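CalS10 (Micromonospora echinospora, PDB 6UK5) probably transfers a methyl group from S-adenosylmethionine to an amino pentose during the biosynthesis of calicheamicin. Local coordinates at residues E24-A29 / P86-L91; K35-E40 / T65-E70; S234-G239 / G245-T250. All coordinates share one frame; numbering follows the deposited sequence.

Interaction 1: residues E24-A29 / P86-L91; sequences EVYEAA and PAMLAL. With SAM (S-adenosylmethionine), chain D.
Helical segments 24-29 and 86-91 meet through side chains rather than backbones: their closest CA atoms, those of Glu24 and Leu91, are still 8.0 Å apart. There Leu91 CD2 comes to 4.0 Å from Glu24 N, so that an aliphatic branch packs against main chain. The carboxylate of Glu24 forms a salt bridge with Arg177, outside this contact.

The more telling meeting is that of Tyr26 with Met88. With CG anti to the backbone N (chi1 153°), Tyr26 directs its ring from helix 20-32 toward helix 86-95. Met88 bends at both chi2 and chi3, which turns its terminal methyl over one face of that ring. Met88 CE sits 3.9 Å from the ring centroid of Tyr26, close to the ring normal, as a CH-pi contact. Its sulfur lies farther off, Met88 SD being 5.3 Å from the same centroid and oblique to the ring, which makes the pair a Met-aromatic contact as well. A long unbranched thioether suits this place because it can curl to fit a flat surface.

The ring so packed carries its hydroxyl to the cofactor. Tyr26 OH donates at 2.6 Å to the carboxylate OXT of S-adenosylmethionine, which lies at the ring edge, in its plane, while Tyr26 CE2 lies 3.7 Å from CE, the methyl carbon that the sulfonium bears. Met88 CE also touches the ribose, 3.8 Å from O3' of S-adenosylmethionine. Tyr26 and Met88 thus form part of the S-adenosylmethionine pocket of a Rossmann-like methyltransferase, where helix 20-32 approaches the cofactor.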
# COMPACT_ATOMS: atom_id res chain seq x y z
N GLU A 24 -1.23 -16.33 -1.38
CA GLU A 24 0.13 -15.94 -1.01
C GLU A 24 0.13 -14.79 -0.01
O GLU A 24 0.99 -14.73 0.87
CB GLU A 24 0.90 -15.57 -2.27
CG GLU A 24 2.36 -15.21 -2.05
CD GLU A 24 2.96 -14.50 -3.23
OE1 GLU A 24 2.40 -14.62 -4.35
OE2 GLU A 24 3.99 -13.82 -3.05
N VAL A 25 -0.82 -13.86 -0.14
CA VAL A 25 -0.87 -12.64 0.65
C VAL A 25 -1.98 -12.67 1.68
O VAL A 25 -2.09 -11.73 2.48
CB VAL A 25 -1.03 -11.40 -0.25
CG1 VAL A 25 0.19 -11.21 -1.13
CG2 VAL A 25 -2.29 -11.53 -1.11
N TYR A 26 -2.81 -13.71 1.70
CA TYR A 26 -4.03 -13.68 2.50
C TYR A 26 -3.75 -13.57 3.99
O TYR A 26 -4.46 -12.85 4.71
CB TYR A 26 -4.84 -14.94 2.18
CG TYR A 26 -5.76 -15.41 3.28
CD1 TYR A 26 -5.40 -16.47 4.11
CD2 TYR A 26 -6.99 -14.81 3.49
CE1 TYR A 26 -6.24 -16.90 5.11
CE2 TYR A 26 -7.83 -15.23 4.49
CZ TYR A 26 -7.45 -16.28 5.29
OH TYR A 26 -8.30 -16.71 6.29
N GLU A 27 -2.72 -14.24 4.49
CA GLU A 27 -2.44 -14.19 5.92
C GLU A 27 -1.74 -12.89 6.32
O GLU A 27 -2.05 -12.32 7.37
CB GLU A 27 -1.60 -15.40 6.34
CG GLU A 27 -2.08 -16.71 5.75
CD GLU A 27 -1.30 -17.90 6.28
OE1 GLU A 27 -1.28 -18.09 7.51
OE2 GLU A 27 -0.71 -18.63 5.45
N ALA A 28 -0.80 -12.43 5.50
CA ALA A 28 -0.09 -11.19 5.78
C ALA A 28 -1.03 -10.06 6.15
O ALA A 28 -0.75 -9.28 7.08
CB ALA A 28 0.75 -10.80 4.57
N ALA A 29 -2.16 -9.93 5.45
CA ALA A 29 -3.05 -8.80 5.68
C ALA A 29 -3.70 -8.87 7.05
O ALA A 29 -3.64 -7.91 7.84
CB ALA A 29 -4.11 -8.74 4.58
N PRO A 86 -8.27 -24.90 -4.29
CA PRO A 86 -7.01 -25.66 -4.26
C PRO A 86 -5.79 -24.78 -4.05
O PRO A 86 -4.77 -25.28 -3.57
CB PRO A 86 -6.97 -26.35 -5.63
CG PRO A 86 -7.93 -25.61 -6.50
CD PRO A 86 -8.87 -24.83 -5.64
N ALA A 87 -5.86 -23.50 -4.39
CA ALA A 87 -4.74 -22.61 -4.11
C ALA A 87 -4.51 -22.47 -2.62
O ALA A 87 -3.37 -22.45 -2.15
CB ALA A 87 -4.97 -21.24 -4.75
N MET A 88 -5.59 -22.39 -1.84
CA MET A 88 -5.43 -22.31 -0.39
C MET A 88 -5.03 -23.66 0.18
O MET A 88 -4.18 -23.74 1.07
CB MET A 88 -6.72 -21.82 0.27
CG MET A 88 -7.29 -20.55 -0.36
SD MET A 88 -6.38 -19.05 0.06
CE MET A 88 -7.29 -18.39 1.45
N LEU A 89 -5.63 -24.74 -0.34
CA LEU A 89 -5.25 -26.09 0.08
C LEU A 89 -3.82 -26.44 -0.32
O LEU A 89 -3.21 -27.30 0.32
CB LEU A 89 -6.24 -27.10 -0.49
CG LEU A 89 -6.06 -28.54 -0.03
CD1 LEU A 89 -6.47 -28.68 1.43
CD2 LEU A 89 -6.89 -29.47 -0.89
N ALA A 90 -3.28 -25.80 -1.35
CA ALA A 90 -1.88 -26.03 -1.70
C ALA A 90 -0.96 -25.55 -0.58
O ALA A 90 -0.19 -26.32 -0.01
CB ALA A 90 -1.55 -25.33 -3.02
N LEU A 91 -1.04 -24.25 -0.26
CA LEU A 91 -0.24 -23.73 0.84
C LEU A 91 -0.56 -24.47 2.14
O LEU A 91 0.32 -24.63 2.99
CB LEU A 91 -0.44 -22.22 0.99
CG LEU A 91 0.17 -21.36 -0.14
CD1 LEU A 91 -0.34 -21.69 -1.53
CD2 LEU A 91 -0.01 -19.87 0.15
N SAM D . -10.24 -21.30 8.46
CA SAM D . -9.81 -20.39 7.45
C SAM D . -8.87 -19.28 8.02
O SAM D . -9.22 -18.70 9.08
OXT SAM D . -7.84 -19.04 7.36
CB SAM D . -11.03 -19.76 6.77
CG SAM D . -10.58 -19.23 5.42
SD SAM D . -11.84 -18.03 4.93
CE SAM D . -10.93 -17.05 3.75
C5' SAM D . -13.02 -18.91 3.83
C4' SAM D . -12.57 -20.22 3.17
O4' SAM D . -13.73 -21.01 2.89
C3' SAM D . -11.82 -20.04 1.85
O3' SAM D . -10.45 -20.41 1.99
C2' SAM D . -12.54 -20.99 0.87
O2' SAM D . -11.62 -21.82 0.16
C1' SAM D . -13.45 -21.82 1.77
N9 SAM D . -14.71 -22.22 1.17
C8 SAM D . -15.69 -21.40 0.66
N7 SAM D . -16.76 -22.04 0.25
C5 SAM D . -16.47 -23.37 0.51
C6 SAM D . -17.20 -24.55 0.32
N6 SAM D . -18.42 -24.59 -0.24
N1 SAM D . -16.64 -25.71 0.72
C2 SAM D . -15.42 -25.68 1.26
N3 SAM D . -14.63 -24.63 1.47
C4 SAM D . -15.21 -23.50 1.07

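Interaction 2: residues K35-E40 / T65-E70. With SAM (S-adenosylmethionine), chain D; ACT (acetate ion), chain E.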
# COMPACT_ATOMS: atom_id res chain seq x y z
N LYS A 35 -4.81 -10.02 13.75
CA LYS A 35 -5.43 -11.33 13.93
C LYS A 35 -4.37 -12.35 14.30
O LYS A 35 -3.28 -12.39 13.72
CB LYS A 35 -6.17 -11.76 12.66
CG LYS A 35 -6.99 -13.04 12.83
CD LYS A 35 -7.84 -13.35 11.60
CE LYS A 35 -8.58 -14.68 11.74
NZ LYS A 35 -9.82 -14.58 12.58
N SER A 36 -4.70 -13.19 15.27
CA SER A 36 -3.83 -14.27 15.72
C SER A 36 -4.60 -15.57 15.57
O SER A 36 -5.42 -15.93 16.42
CB SER A 36 -3.38 -14.05 17.17
OG SER A 36 -2.91 -15.25 17.74
N TRP A 37 -4.35 -16.28 14.46
CA TRP A 37 -4.92 -17.61 14.30
C TRP A 37 -4.53 -18.52 15.46
O TRP A 37 -5.29 -19.42 15.84
CB TRP A 37 -4.47 -18.24 12.98
CG TRP A 37 -5.26 -17.83 11.78
CD1 TRP A 37 -6.35 -18.47 11.26
CD2 TRP A 37 -5.00 -16.72 10.90
NE1 TRP A 37 -6.79 -17.82 10.14
CE2 TRP A 37 -5.98 -16.74 9.90
CE3 TRP A 37 -4.03 -15.71 10.88
CZ2 TRP A 37 -6.02 -15.79 8.88
CZ3 TRP A 37 -4.07 -14.77 9.87
CH2 TRP A 37 -5.06 -14.82 8.88
N HIS A 38 -3.34 -18.30 16.02
CA HIS A 38 -2.85 -19.16 17.10
C HIS A 38 -3.71 -19.02 18.35
O HIS A 38 -4.15 -20.02 18.93
CB HIS A 38 -1.40 -18.84 17.42
CG HIS A 38 -0.93 -19.40 18.73
ND1 HIS A 38 -0.58 -20.72 18.89
CD2 HIS A 38 -0.79 -18.82 19.94
CE1 HIS A 38 -0.22 -20.93 20.14
NE2 HIS A 38 -0.34 -19.79 20.80
N ASP A 39 -3.95 -17.78 18.79
CA ASP A 39 -4.77 -17.57 19.98
C ASP A 39 -6.19 -18.08 19.76
O ASP A 39 -6.80 -18.64 20.68
CB ASP A 39 -4.78 -16.09 20.36
CG ASP A 39 -3.42 -15.61 20.85
OD1 ASP A 39 -2.60 -16.45 21.26
OD2 ASP A 39 -3.18 -14.38 20.82
N GLU A 40 -6.73 -17.89 18.56
CA GLU A 40 -8.07 -18.39 18.26
C GLU A 40 -8.11 -19.91 18.34
O GLU A 40 -8.96 -20.48 19.03
CB GLU A 40 -8.51 -17.90 16.88
CG GLU A 40 -8.75 -16.39 16.83
CD GLU A 40 -9.01 -15.88 15.42
OE1 GLU A 40 -9.34 -16.71 14.55
OE2 GLU A 40 -8.87 -14.66 15.19
N THR A 65 -5.71 -21.71 4.28
CA THR A 65 -4.28 -21.93 4.38
C THR A 65 -3.90 -22.86 5.53
O THR A 65 -2.71 -23.14 5.70
CB THR A 65 -3.55 -20.60 4.55
OG1 THR A 65 -4.01 -19.94 5.74
CG2 THR A 65 -3.79 -19.70 3.35
N GLY A 66 -4.86 -23.35 6.31
CA GLY A 66 -4.54 -24.21 7.42
C GLY A 66 -3.91 -23.51 8.61
O GLY A 66 -3.31 -24.17 9.46
N ALA A 67 -4.04 -22.19 8.68
CA ALA A 67 -3.41 -21.45 9.78
C ALA A 67 -3.94 -21.92 11.13
O ALA A 67 -3.17 -22.16 12.06
CB ALA A 67 -3.65 -19.95 9.59
N HIS A 68 -5.26 -22.04 11.26
CA HIS A 68 -5.83 -22.62 12.48
C HIS A 68 -5.30 -24.03 12.70
O HIS A 68 -4.88 -24.38 13.81
CB HIS A 68 -7.36 -22.62 12.41
CG HIS A 68 -7.99 -21.30 12.74
ND1 HIS A 68 -8.88 -20.67 11.91
CD2 HIS A 68 -7.88 -20.52 13.84
CE1 HIS A 68 -9.28 -19.54 12.46
NE2 HIS A 68 -8.68 -19.42 13.64
N LEU A 69 -5.33 -24.86 11.66
CA LEU A 69 -4.92 -26.25 11.80
C LEU A 69 -3.49 -26.37 12.32
O LEU A 69 -3.18 -27.32 13.05
CB LEU A 69 -5.04 -26.97 10.46
CG LEU A 69 -6.43 -27.43 10.06
CD1 LEU A 69 -6.50 -27.75 8.58
CD2 LEU A 69 -6.82 -28.63 10.89
N GLU A 70 -2.62 -25.43 11.97
CA GLU A 70 -1.24 -25.48 12.45
C GLU A 70 -1.19 -25.57 13.97
O GLU A 70 -0.41 -26.35 14.53
CB GLU A 70 -0.47 -24.26 11.97
CG GLU A 70 1.00 -24.28 12.36
CD GLU A 70 1.84 -23.29 11.58
OE1 GLU A 70 1.91 -22.12 12.00
OE2 GLU A 70 2.41 -23.68 10.55
N SAM D . -10.24 -21.30 8.46
CA SAM D . -9.81 -20.39 7.45
C SAM D . -8.87 -19.28 8.02
O SAM D . -9.22 -18.70 9.08
OXT SAM D . -7.84 -19.04 7.36
CB SAM D . -11.03 -19.76 6.77
CG SAM D . -10.58 -19.23 5.42
SD SAM D . -11.84 -18.03 4.93
CE SAM D . -10.93 -17.05 3.75
C5' SAM D . -13.02 -18.91 3.83
C4' SAM D . -12.57 -20.22 3.17
O4' SAM D . -13.73 -21.01 2.89
C3' SAM D . -11.82 -20.04 1.85
O3' SAM D . -10.45 -20.41 1.99
C2' SAM D . -12.54 -20.99 0.87
O2' SAM D . -11.62 -21.82 0.16
C1' SAM D . -13.45 -21.82 1.77
N9 SAM D . -14.71 -22.22 1.17
C8 SAM D . -15.69 -21.40 0.66
N7 SAM D . -16.76 -22.04 0.25
C5 SAM D . -16.47 -23.37 0.51
C6 SAM D . -17.20 -24.55 0.32
N6 SAM D . -18.42 -24.59 -0.24
N1 SAM D . -16.64 -25.71 0.72
C2 SAM D . -15.42 -25.68 1.26
N3 SAM D . -14.63 -24.63 1.47
C4 SAM D . -15.21 -23.50 1.07
C ACT E . -10.74 -10.60 11.90
O ACT E . -10.57 -11.63 12.61
OXT ACT E . -11.86 -10.14 11.56
CH3 ACT E . -9.49 -9.85 11.41
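Segments 35-40 and 65-70, each running from a loop into a helix, come together most closely at Trp37 and His68, whose CA atoms are 5.4 Å apart. Ser36 is the N-cap of the first helix, its OG accepting from Asp39 N at 2.9 Å.

The indole of Trp37 lies between the aliphatic end of Lys35, whose CE is over the rim of one face, and Ala67 CB on the opposite face, 3.5 Å from the centroid of the five-membered ring. The latter is a CH-pi contact, and the small alanine suits a place next to so bulky a ring. At its rim the indole meets His68 edge-to-face, planes at 66°, with Trp37 CD1 over the centre of the imidazole. Fixed in this way, Trp37 NE1 donates an almost straight bond (162°) to the carboxylate O of S-adenosylmethionine at 2.8 Å.

His68 NE2 donates to Glu40 OE1 at 2.9 Å. The acceptor lies nearly in the imidazole plane, but the bond reaches the carboxylate on its anti side, tilted somewhat out of the carboxylate plane. Glu40 OE2 offers its syn lone pair to Lys35 NZ at 2.8 Å, a salt bridge for which the lysine chain bends at its end (chi4 80°). Lys35 NZ also binds an acetate ion, probably from the crystallisation liquor, which also bonds to Arg244. With an alanine in place of His68, Glu40 OE1 would probably be left with little more than a weak bond from Lys35, and the indole edge, without its backing, would be freer to turn.

The chemistry is thus layered: Glu40, itself paired with Lys35, orients His68, and His68 backs the tryptophan that grips the amino-acid end of the cofactor.

Interaction 3: residues S234-G239 / G245-T250; sequences SAYVEG and GLFVAT
The first torsions of Tyr236 and Phe247 set how their rings meet: Tyr236 CG is anti to its own backbone N (chi1 178°), whereas Phe247 CG lies beside the backbone N and anti to the carbonyl carbon (chi1 -77°), which leans its ring toward the neighbouring strand. The two belong to an antiparallel beta hairpin of strands 232-237 and 246-251, the last pair of the seven-stranded sheet, whose 3-2-1-4-5-7-6 order is that of class I methyltransferases.

Tyr236 and Phe247 form a non-hydrogen-bonded pair. The tyrosine turns its edge to the phenylalanine face, with planes at 52°, centroids 4.8 Å apart and Tyr236 CD1 over the centre of the Phe247 ring. Phe247 also meets the ring of Tyr223 of helix 220-229, so the aromatic packing continues from the hairpin to that helix. On the other face the branched aliphatic side chains of Val237 and Leu246 pack against each other, CB to CB 4.2 Å, with Leu246 also touching Trp240 and Glu154.

The backbone holds the register. Val248 N donates to Ala235 O at 2.8 Å, the reverse bond being weak, and Val237 pairs with Leu246 both ways: Val237 N to Leu246 O at 2.6 Å, Leu246 N to Val237 O at 2.9 Å.

Toward the turn, Gly245 has a positive phi, and a CB on it would run into Tyr236 OH and Val237 O, so the absence of a side chain fits the place. The Tyr236 hydroxyl is hydrogen-bonded to Arg244 O. Gly245 N donates to Gly239 O at 2.7 Å, the nitrogen standing well above the plane of the Gly239 carbonyl.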
# COMPACT_ATOMS: atom_id res chain seq x y z
N SER A 234 -27.43 -26.67 20.42
CA SER A 234 -26.56 -25.54 20.13
C SER A 234 -26.47 -24.59 21.32
O SER A 234 -27.32 -24.57 22.20
CB SER A 234 -27.08 -24.77 18.90
OG SER A 234 -27.87 -23.66 19.29
N ALA A 235 -25.40 -23.80 21.31
CA ALA A 235 -25.20 -22.72 22.27
C ALA A 235 -24.35 -21.65 21.59
O ALA A 235 -23.61 -21.94 20.64
CB ALA A 235 -24.55 -23.21 23.56
N TYR A 236 -24.44 -20.43 22.10
CA TYR A 236 -23.77 -19.29 21.48
C TYR A 236 -22.90 -18.58 22.51
O TYR A 236 -23.36 -18.25 23.60
CB TYR A 236 -24.78 -18.32 20.87
CG TYR A 236 -24.13 -17.09 20.27
CD1 TYR A 236 -23.40 -17.18 19.09
CD2 TYR A 236 -24.26 -15.85 20.87
CE1 TYR A 236 -22.81 -16.07 18.53
CE2 TYR A 236 -23.67 -14.73 20.32
CZ TYR A 236 -22.94 -14.84 19.15
OH TYR A 236 -22.36 -13.72 18.60
N VAL A 237 -21.64 -18.33 22.14
CA VAL A 237 -20.69 -17.62 22.98
C VAL A 237 -20.56 -16.18 22.48
O VAL A 237 -20.09 -15.94 21.36
CB VAL A 237 -19.32 -18.32 22.99
CG1 VAL A 237 -18.31 -17.49 23.77
CG2 VAL A 237 -19.45 -19.70 23.62
N GLU A 238 -20.96 -15.24 23.32
CA GLU A 238 -20.86 -13.82 23.00
C GLU A 238 -19.42 -13.38 22.79
O GLU A 238 -18.49 -13.87 23.44
CB GLU A 238 -21.46 -13.00 24.14
CG GLU A 238 -22.95 -12.89 24.16
CD GLU A 238 -23.39 -11.59 23.58
OE1 GLU A 238 -24.13 -10.88 24.29
OE2 GLU A 238 -23.00 -11.28 22.43
N GLY A 239 -19.23 -12.45 21.86
CA GLY A 239 -17.97 -11.74 21.74
C GLY A 239 -16.86 -12.58 21.16
O GLY A 239 -16.61 -12.57 19.95
N GLY A 245 -18.41 -13.57 18.21
CA GLY A 245 -18.93 -14.67 18.99
C GLY A 245 -18.61 -16.01 18.33
O GLY A 245 -17.81 -16.11 17.40
N LEU A 246 -19.27 -17.05 18.84
CA LEU A 246 -18.94 -18.41 18.45
C LEU A 246 -20.09 -19.33 18.82
O LEU A 246 -20.52 -19.34 19.98
CB LEU A 246 -17.65 -18.87 19.13
CG LEU A 246 -16.78 -19.93 18.45
CD1 LEU A 246 -16.01 -19.34 17.28
CD2 LEU A 246 -15.83 -20.52 19.48
N PHE A 247 -20.59 -20.10 17.86
CA PHE A 247 -21.55 -21.16 18.14
C PHE A 247 -20.78 -22.43 18.52
O PHE A 247 -19.81 -22.79 17.86
CB PHE A 247 -22.45 -21.43 16.94
CG PHE A 247 -23.55 -20.42 16.76
CD1 PHE A 247 -24.64 -20.40 17.62
CD2 PHE A 247 -23.48 -19.48 15.75
CE1 PHE A 247 -25.65 -19.46 17.46
CE2 PHE A 247 -24.48 -18.54 15.59
CZ PHE A 247 -25.57 -18.53 16.45
N VAL A 248 -21.23 -23.09 19.58
CA VAL A 248 -20.68 -24.36 20.03
C VAL A 248 -21.85 -25.31 20.24
O VAL A 248 -22.67 -25.10 21.14
CB VAL A 248 -19.85 -24.22 21.32
CG1 VAL A 248 -19.33 -25.58 21.75
CG2 VAL A 248 -18.69 -23.26 21.10
N ALA A 249 -21.93 -26.34 19.41
CA ALA A 249 -23.02 -27.30 19.45
C ALA A 249 -22.45 -28.70 19.65
O ALA A 249 -21.27 -28.96 19.40
CB ALA A 249 -23.85 -27.26 18.16
N THR A 250 -23.30 -29.61 20.13
CA THR A 250 -22.91 -30.98 20.39
C THR A 250 -23.89 -31.95 19.74
O THR A 250 -25.10 -31.69 19.69
CB THR A 250 -22.80 -31.27 21.90
OG1 THR A 250 -24.02 -30.92 22.56
CG2 THR A 250 -21.63 -30.49 22.50

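In the fold
Interactions 1 and 2 work on the same ligand: their centres are about 12 Å apart, and they touch directly where Tyr26 OH lies 3.6 Å from Trp37 CZ2. Each sends one donor to the carboxylate of S-adenosylmethionine, while Glu83, Asp105 and Met106 bind it elsewhere. The chain therefore brings two consecutive helices, 20-32 and 37-51, against different parts of the methyltransferase domain around one cofactor. Interaction 3 stands apart at the edge of the sheet, its centre about 19 Å from that of interaction 2 and about 27 Å from that of interaction 1. Its Leu246 side chain is about 11 Å from the cofactor, and it makes no contact with either of the other two.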